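Local coordinates for synaptic vesicle glycoprotein 2C (Homo sapiens, PDB 5JLV) that probably helps to regulate transmitter release from synaptic vesicles and presents a luminal domain that botulinum neurotoxin A uses as a receptor, at residues 57-62 / 78-82; 31-35 / 52-56. One frame throughout, in Å; residues are numbered along the deposited sequence.

Contact 1 (57-62 / 78-82); sequences FKSVTF and VNTYF
Phe62 and Phe82 occupy the same place on two successive coils of a right-handed quadrilateral beta-helix, the fold of pentapeptide-repeat proteins. Their side chains run side by side into the interior, with ring planes only 4° apart. The rings are slid so far past each other, with centroids 5.2 Å apart, that they barely overlap. The closest atoms are Phe62 CD1 and Phe82 CE2, 3.4 Å apart, at the margin of the slight overlap. In both residues CG stands anti to the carbonyl carbon (chi1 -69° and -60°), and this shared torsion repeats the ring direction from coil to coil. Phe67 and Phe87 add edge-to-face partners to Phe62 and Phe82 respectively, extending the aromatic core.

Around the corner of the coil, Thr80 sets its hydroxyl against the start of the Phe57 side chain, OG1 being 3.3 Å from Phe57 CB. That hydroxyl donates to the carbonyl of its own segment, Thr80 OG1 to Val78 O at 2.9 Å, reaching it from above the carbonyl plane. The same oxygen also takes the backbone N-H of Ser59, with Ser59 N and Val78 O 2.8 Å apart, so two donors grip it. Past the corner the parallel pairing resumes through Tyr81 N to Val60 O and Phe62 N to Tyr81 O.

Ser59 and Asn79 both turn with positive phi, and their side chains come together outside the coil. There the amide of Asn79 donates a weak bond to the serine, ND2 to Ser59 OG at 3.2 Å. Beside it a water bridges the coils, donating a hydrogen bond to Asn79 O and lying 2.6 Å from Thr61 OG1.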
loop_
_atom_site.group_PDB
_atom_site.type_symbol
_atom_site.label_atom_id
_atom_site.label_comp_id
_atom_site.label_asym_id
_atom_site.label_seq_id
_atom_site.Cartn_x
_atom_site.Cartn_y
_atom_site.Cartn_z
ATOM N N PHE C 57 22.533 24.318 16.000
ATOM C CA PHE C 57 22.028 25.620 15.560
ATOM C C PHE C 57 21.791 26.520 16.769
ATOM O O PHE C 57 21.144 26.115 17.741
ATOM C CB PHE C 57 20.722 25.465 14.788
ATOM C CG PHE C 57 20.848 24.664 13.526
ATOM C CD1 PHE C 57 21.276 25.262 12.345
ATOM C CD2 PHE C 57 20.510 23.305 13.509
ATOM C CE1 PHE C 57 21.379 24.520 11.168
ATOM C CE2 PHE C 57 20.616 22.563 12.342
ATOM C CZ PHE C 57 21.046 23.172 11.172
ATOM N N LYS C 58 22.316 27.740 16.716
ATOM C CA LYS C 58 22.158 28.679 17.824
ATOM C C LYS C 58 21.810 30.047 17.257
ATOM O O LYS C 58 22.644 30.676 16.584
ATOM C CB LYS C 58 23.445 28.761 18.660
ATOM C CG LYS C 58 23.945 27.433 19.219
ATOM C CD LYS C 58 25.302 27.589 19.906
ATOM C CE LYS C 58 25.843 26.227 20.329
ATOM N NZ LYS C 58 26.986 26.319 21.270
ATOM N N SER C 59 20.583 30.500 17.519
ATOM C CA SER C 59 20.087 31.776 16.980
ATOM C C SER C 59 20.294 31.826 15.464
ATOM O O SER C 59 20.972 32.704 14.936
ATOM C CB SER C 59 20.771 32.973 17.665
ATOM O OG SER C 59 20.826 32.795 19.068
ATOM N N VAL C 60 19.728 30.841 14.782
ATOM C CA VAL C 60 19.786 30.763 13.338
ATOM C C VAL C 60 18.362 30.840 12.836
ATOM O O VAL C 60 17.490 30.126 13.335
ATOM C CB VAL C 60 20.441 29.439 12.867
ATOM C CG1 VAL C 60 20.267 29.243 11.357
ATOM C CG2 VAL C 60 21.920 29.406 13.236
ATOM N N THR C 61 18.117 31.730 11.878
ATOM C CA THR C 61 16.847 31.739 11.165
ATOM C C THR C 61 17.045 31.467 9.672
ATOM O O THR C 61 17.889 32.088 9.025
ATOM C CB THR C 61 16.084 33.060 11.367
ATOM O OG1 THR C 61 15.751 33.196 12.752
ATOM C CG2 THR C 61 14.797 33.071 10.551
ATOM N N PHE C 62 16.279 30.510 9.158
ATOM C CA PHE C 62 16.085 30.342 7.728
ATOM C C PHE C 62 14.730 30.940 7.379
ATOM O O PHE C 62 13.739 30.659 8.048
ATOM C CB PHE C 62 16.086 28.851 7.361
ATOM C CG PHE C 62 17.421 28.184 7.509
ATOM C CD1 PHE C 62 17.784 27.578 8.706
ATOM C CD2 PHE C 62 18.307 28.123 6.435
ATOM C CE1 PHE C 62 19.010 26.951 8.840
ATOM C CE2 PHE C 62 19.538 27.495 6.564
ATOM C CZ PHE C 62 19.892 26.912 7.774
ATOM N N VAL C 78 18.845 25.967 19.405
ATOM C CA VAL C 78 18.380 26.943 20.383
ATOM C C VAL C 78 18.080 28.262 19.639
ATOM O O VAL C 78 18.866 28.703 18.769
ATOM C CB VAL C 78 19.419 27.145 21.517
ATOM C CG1 VAL C 78 18.874 28.058 22.614
ATOM C CG2 VAL C 78 19.824 25.797 22.113
ATOM N N ASN C 79 16.928 28.855 19.942
ATOM C CA ASN C 79 16.514 30.110 19.319
ATOM C C ASN C 79 16.642 30.002 17.791
ATOM O O ASN C 79 17.136 30.915 17.110
ATOM C CB ASN C 79 17.324 31.300 19.890
ATOM C CG ASN C 79 16.783 32.653 19.444
ATOM O OD1 ASN C 79 15.572 32.849 19.311
ATOM N ND2 ASN C 79 17.693 33.598 19.197
ATOM N N THR C 80 16.197 28.861 17.272
ATOM C CA THR C 80 16.312 28.557 15.860
ATOM C C THR C 80 14.930 28.422 15.223
ATOM O O THR C 80 14.053 27.733 15.750
ATOM C CB THR C 80 17.162 27.295 15.638
ATOM O OG1 THR C 80 18.510 27.546 16.090
ATOM C CG2 THR C 80 17.186 26.913 14.176
ATOM N N TYR C 81 14.738 29.099 14.098
ATOM C CA TYR C 81 13.445 29.090 13.418
ATOM C C TYR C 81 13.573 28.921 11.911
ATOM O O TYR C 81 14.469 29.486 11.279
ATOM C CB TYR C 81 12.714 30.387 13.662
ATOM C CG TYR C 81 12.209 30.619 15.066
ATOM C CD1 TYR C 81 10.986 30.089 15.481
ATOM C CD2 TYR C 81 12.909 31.438 15.949
ATOM C CE1 TYR C 81 10.493 30.339 16.755
ATOM C CE2 TYR C 81 12.427 31.690 17.218
ATOM C CZ TYR C 81 11.218 31.139 17.616
ATOM O OH TYR C 81 10.718 31.404 18.874
ATOM N N PHE C 82 12.634 28.167 11.351
ATOM C CA PHE C 82 12.408 28.103 9.925
ATOM C C PHE C 82 11.093 28.811 9.641
ATOM O O PHE C 82 10.033 28.317 10.021
ATOM C CB PHE C 82 12.318 26.643 9.484
ATOM C CG PHE C 82 13.555 25.846 9.770
ATOM C CD1 PHE C 82 13.724 25.213 11.004
ATOM C CD2 PHE C 82 14.538 25.698 8.802
ATOM C CE1 PHE C 82 14.872 24.472 11.268
ATOM C CE2 PHE C 82 15.687 24.948 9.058
ATOM C CZ PHE C 82 15.856 24.347 10.290
HETATM O O HOH W 1 16.324 32.901 15.314
#

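Contact 2 (31-35 / 52-56); sequences FTINF and FIGVK
Ile33 lies alongside Phe52 in the parallel pairing of strands 31-33 and 46-53, and its side chain divides at CB into two branches with different neighbours. One branch, CG2, is directed at Val55, whose CG2 it meets at 3.7 Å; the same methyl sits over the centre of one face of the Phe35 ring. The other branch leaves CB anti to the carbonyl carbon (chi1 -70°), and through CG1 it carries the tip, CD1, to 4.0 Å from Phe52 CE2. The backbone beneath is held by a nearly straight bond, Ile53 N to Ile33 O at 2.9 Å. That oxygen is also approached by a methyl of Val55, with CG2 3.2 Å from Ile33 O.

Two residues earlier, Phe31 turns the edge of its ring toward the face of Phe52 in an offset edge-to-face pair, the planes at 85°. The touching atoms are Phe31 CE2 and Phe52 CZ, 3.7 Å apart. Phe52 also stacks with Phe72 of the following coil, so it links an edge-on neighbour to a stacked one. Asn34, at the outer side, brings its CB to 3.1 Å from Ile53 O. Such inward-pointing phenylalanines, repeated from coil to coil beneath short parallel strands, are typical of the pentapeptide-repeat beta-helix, here near its N-terminal end.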
loop_
_atom_site.group_PDB
_atom_site.type_symbol
_atom_site.label_atom_id
_atom_site.label_comp_id
_atom_site.label_asym_id
_atom_site.label_seq_id
_atom_site.Cartn_x
_atom_site.Cartn_y
_atom_site.Cartn_z
ATOM N N PHE C 31 26.161 19.221 -0.042
ATOM C CA PHE C 31 27.078 19.687 0.990
ATOM C C PHE C 31 26.836 18.950 2.287
ATOM O O PHE C 31 25.754 18.372 2.509
ATOM C CB PHE C 31 26.960 21.208 1.200
ATOM C CG PHE C 31 25.595 21.662 1.640
ATOM C CD1 PHE C 31 24.641 22.049 0.705
ATOM C CD2 PHE C 31 25.261 21.714 2.997
ATOM C CE1 PHE C 31 23.384 22.464 1.107
ATOM C CE2 PHE C 31 23.998 22.129 3.403
ATOM C CZ PHE C 31 23.061 22.506 2.457
ATOM N N THR C 32 27.852 18.952 3.135
ATOM C CA THR C 32 27.729 18.428 4.465
ATOM C C THR C 32 28.165 19.500 5.430
ATOM O O THR C 32 29.256 20.042 5.306
ATOM C CB THR C 32 28.577 17.154 4.647
ATOM O OG1 THR C 32 28.048 16.122 3.810
ATOM C CG2 THR C 32 28.547 16.678 6.100
ATOM N N ILE C 33 27.281 19.845 6.357
ATOM C CA ILE C 33 27.650 20.665 7.498
ATOM C C ILE C 33 27.587 19.793 8.752
ATOM O O ILE C 33 26.610 19.066 8.973
ATOM C CB ILE C 33 26.751 21.918 7.628
ATOM C CG1 ILE C 33 27.059 22.905 6.492
ATOM C CG2 ILE C 33 26.978 22.608 8.968
ATOM C CD1 ILE C 33 25.917 23.845 6.160
ATOM N N ASN C 34 28.659 19.822 9.534
ATOM C CA ASN C 34 28.720 19.064 10.779
ATOM C C ASN C 34 29.387 19.858 11.904
ATOM O O ASN C 34 30.017 19.288 12.800
ATOM C CB ASN C 34 29.405 17.700 10.556
ATOM C CG ASN C 34 30.878 17.827 10.203
ATOM O OD1 ASN C 34 31.363 18.909 9.878
ATOM N ND2 ASN C 34 31.594 16.713 10.267
ATOM N N PHE C 35 29.233 21.178 11.838
ATOM C CA PHE C 35 29.827 22.106 12.801
ATOM C C PHE C 35 28.775 23.099 13.285
ATOM O O PHE C 35 27.745 23.292 12.626
ATOM C CB PHE C 35 31.014 22.861 12.173
ATOM C CG PHE C 35 30.779 23.301 10.747
ATOM C CD1 PHE C 35 31.184 22.492 9.673
ATOM C CD2 PHE C 35 30.165 24.520 10.468
ATOM C CE1 PHE C 35 30.972 22.890 8.360
ATOM C CE2 PHE C 35 29.954 24.921 9.150
ATOM C CZ PHE C 35 30.358 24.106 8.098
ATOM N N PHE C 52 22.886 18.045 7.214
ATOM C CA PHE C 52 23.199 18.679 8.473
ATOM C C PHE C 52 23.328 17.574 9.512
ATOM O O PHE C 52 22.318 17.044 10.005
ATOM C CB PHE C 52 22.083 19.664 8.843
ATOM C CG PHE C 52 21.777 20.680 7.756
ATOM C CD1 PHE C 52 20.916 20.368 6.700
ATOM C CD2 PHE C 52 22.351 21.945 7.789
ATOM C CE1 PHE C 52 20.633 21.301 5.705
ATOM C CE2 PHE C 52 22.072 22.879 6.799
ATOM C CZ PHE C 52 21.208 22.555 5.761
ATOM N N ILE C 53 24.576 17.194 9.804
ATOM C CA ILE C 53 24.884 16.014 10.621
ATOM C C ILE C 53 25.602 16.420 11.908
ATOM O O ILE C 53 26.753 16.861 11.870
ATOM C CB ILE C 53 25.795 15.002 9.860
ATOM C CG1 ILE C 53 25.333 14.786 8.404
ATOM C CG2 ILE C 53 25.913 13.690 10.627
ATOM C CD1 ILE C 53 24.078 13.943 8.238
ATOM N N GLY C 54 24.924 16.267 13.046
ATOM C CA GLY C 54 25.518 16.609 14.350
ATOM C C GLY C 54 25.693 18.100 14.566
ATOM O O GLY C 54 26.531 18.527 15.352
ATOM N N VAL C 55 24.890 18.891 13.868
ATOM C CA VAL C 55 24.990 20.334 13.915
ATOM C C VAL C 55 24.279 20.887 15.149
ATOM O O VAL C 55 23.204 20.409 15.527
ATOM C CB VAL C 55 24.385 20.958 12.639
ATOM C CG1 VAL C 55 24.358 22.479 12.716
ATOM C CG2 VAL C 55 25.153 20.494 11.412
ATOM N N LYS C 56 24.893 21.880 15.784
ATOM C CA LYS C 56 24.190 22.708 16.757
ATOM C C LYS C 56 23.833 24.059 16.131
ATOM O O LYS C 56 24.719 24.832 15.753
ATOM C CB LYS C 56 25.025 22.895 18.029
ATOM C CG LYS C 56 25.290 21.601 18.788
ATOM C CD LYS C 56 25.925 21.850 20.149
ATOM C CE LYS C 56 27.419 22.076 20.030
ATOM N NZ LYS C 56 28.080 22.038 21.362
#

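After strands 22-24 and 27-29 the chain reaches strand 31-33, runs once round through strands 37-38 and 40-43 and returns at Phe52, where contact 2 closes that turn. It then follows on directly into strand 56-58, where contact 1 opens; another circuit, through strands 66-68 and 71-73, brings residues 78-82 back against 57-62. The two closures come one after the other, neither enclosing nor crossing the other. Contact 2 pairs the same face of two successive coils and reaches into the corner after it, whereas contact 1 spans the corner between two other faces. They meet inside, where Phe57 CZ packs 3.8 Å from Phe52 CD2 across the corner between strands 46-53 and 56-58.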